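Local coordinates for Bd3459 (Bdellovibrio bacteriovorus, PDB 5CEC), which is a predatory endopeptidase of the peptidase S13 family, probably cleaving peptidoglycan peptides, and is bound by the ankyrin-repeat immunity protein Bd3460, at residues A[42-47]-A[380-385]. The protein carries 1 engineered substitution. Residues are numbered along the deposited sequence; the frame is centred on the assembly and turned at random.
Sequences NSMCHM and FAVLMH
Two antiparallel hydrogen-bonded pairs, Cys45 with Ala381 and Ser43 with Leu383, join strands 43-47 and 380-385. Leu383 N meets Ser43 O at 2.8 Å, nearly along the C=O axis. Leu383 O is gripped twice, by Ser43 N (3.1 Å) and by Asn42 N (2.8 Å, more bent at 140°), both in the carbonyl plane, so Asn42 and Ser43 share one opposing residue. The Asn42 amide crosses His385 obliquely, OD1 lying 3.5 Å from His385 CB, while ND2 donates to two waters: one reaches Met384 O, the other lies at the edge of the imidazole, 2.9 Å from ND1. Asp387 holds NE2 of that ring, and Tyr40 stacks on it. On the face turned to helix 394-411, Met44 runs fully extended alongside Val382, SD 3.9 Å from CG2. The other face packs Cys45 SG against Ala381 CB (4.4 Å) and meets helix 307-322, where Cys307 closes the disulfide with Cys45, and Asp59 is hydrogen-bonded to Ser43 OG and Met44 N. The doubled Leu383 acceptor marks a classic beta bulge, set where strand 40-48 pairs with strand 376-385 in the helix-flanked antiparallel sheet of the fold shared by beta-lactamases and penicillin-binding proteins, consistent with the S13 family.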
# COMPACT_ATOMS: atom_id res chain seq x y z
N ASN A 42 12.49 -14.52 10.12
CA ASN A 42 13.86 -14.43 9.59
C ASN A 42 14.68 -13.56 10.54
O ASN A 42 15.67 -14.01 11.09
CB ASN A 42 13.87 -13.85 8.18
CG ASN A 42 13.48 -14.85 7.13
OD1 ASN A 42 13.67 -16.05 7.32
ND2 ASN A 42 12.89 -14.36 6.01
N SER A 43 14.25 -12.31 10.74
CA SER A 43 14.90 -11.43 11.71
C SER A 43 14.02 -10.28 12.13
O SER A 43 13.25 -9.78 11.33
CB SER A 43 16.21 -10.87 11.13
OG SER A 43 16.95 -10.14 12.08
N MET A 44 14.19 -9.84 13.38
CA MET A 44 13.62 -8.60 13.88
C MET A 44 14.69 -7.82 14.59
O MET A 44 15.50 -8.36 15.35
CB MET A 44 12.45 -8.85 14.85
CG MET A 44 11.83 -7.59 15.41
SD MET A 44 10.33 -7.92 16.34
CE MET A 44 9.82 -6.26 16.76
N CYS A 45 14.65 -6.52 14.37
CA CYS A 45 15.61 -5.63 15.01
C CYS A 45 14.90 -4.30 15.35
O CYS A 45 13.84 -3.98 14.82
CB CYS A 45 16.93 -5.47 14.15
SG CYS A 45 16.57 -4.90 12.47
N HIS A 46 15.51 -3.53 16.24
CA HIS A 46 14.98 -2.24 16.63
C HIS A 46 16.08 -1.33 17.18
O HIS A 46 17.14 -1.80 17.56
CB HIS A 46 13.87 -2.41 17.67
CG HIS A 46 14.32 -2.87 19.01
ND1 HIS A 46 14.49 -4.20 19.32
CD2 HIS A 46 14.67 -2.17 20.11
CE1 HIS A 46 14.87 -4.30 20.58
NE2 HIS A 46 15.01 -3.08 21.08
N MET A 47 15.81 -0.02 17.25
CA MET A 47 16.77 0.91 17.85
C MET A 47 16.00 2.15 18.26
O MET A 47 15.25 2.69 17.45
CB MET A 47 17.87 1.30 16.85
CG MET A 47 18.97 2.14 17.48
SD MET A 47 20.19 2.66 16.28
CE MET A 47 19.21 4.01 15.60
N PHE A 380 11.91 0.06 13.97
CA PHE A 380 11.85 -1.39 13.96
C PHE A 380 11.79 -1.92 12.54
O PHE A 380 11.39 -1.21 11.62
CB PHE A 380 10.61 -1.88 14.74
CG PHE A 380 9.31 -1.67 14.02
CD1 PHE A 380 8.85 -2.62 13.13
CD2 PHE A 380 8.59 -0.48 14.16
CE1 PHE A 380 7.69 -2.40 12.41
CE2 PHE A 380 7.45 -0.26 13.43
CZ PHE A 380 7.01 -1.22 12.57
N ALA A 381 12.17 -3.18 12.41
CA ALA A 381 11.93 -3.94 11.18
C ALA A 381 11.71 -5.39 11.53
O ALA A 381 12.41 -5.95 12.39
CB ALA A 381 13.04 -3.78 10.18
N VAL A 382 10.70 -5.98 10.89
CA VAL A 382 10.37 -7.40 11.09
C VAL A 382 10.33 -8.08 9.73
O VAL A 382 9.57 -7.66 8.85
CB VAL A 382 8.99 -7.61 11.78
CG1 VAL A 382 8.80 -9.06 12.16
CG2 VAL A 382 8.82 -6.70 12.99
N LEU A 383 11.18 -9.11 9.58
CA LEU A 383 11.31 -9.83 8.33
C LEU A 383 10.87 -11.26 8.60
O LEU A 383 11.56 -11.99 9.30
CB LEU A 383 12.74 -9.78 7.80
CG LEU A 383 13.36 -8.38 7.69
CD1 LEU A 383 14.80 -8.49 7.22
CD2 LEU A 383 12.58 -7.49 6.77
N MET A 384 9.69 -11.65 8.10
CA MET A 384 9.18 -13.02 8.25
C MET A 384 9.41 -13.79 6.98
O MET A 384 9.37 -13.24 5.89
CB MET A 384 7.69 -13.06 8.55
CG MET A 384 7.23 -12.29 9.76
SD MET A 384 7.80 -12.96 11.33
CE MET A 384 6.99 -14.54 11.36
N HIS A 385 9.58 -15.08 7.18
CA HIS A 385 9.54 -16.07 6.14
C HIS A 385 8.12 -16.63 5.97
O HIS A 385 7.44 -16.91 6.94
CB HIS A 385 10.49 -17.22 6.49
CG HIS A 385 10.30 -18.37 5.60
ND1 HIS A 385 10.84 -18.39 4.33
CD2 HIS A 385 9.49 -19.44 5.70
CE1 HIS A 385 10.38 -19.47 3.70
NE2 HIS A 385 9.56 -20.11 4.51
O HOH W 1 11.93 -11.73 5.05
O HOH W 2 12.14 -15.95 3.63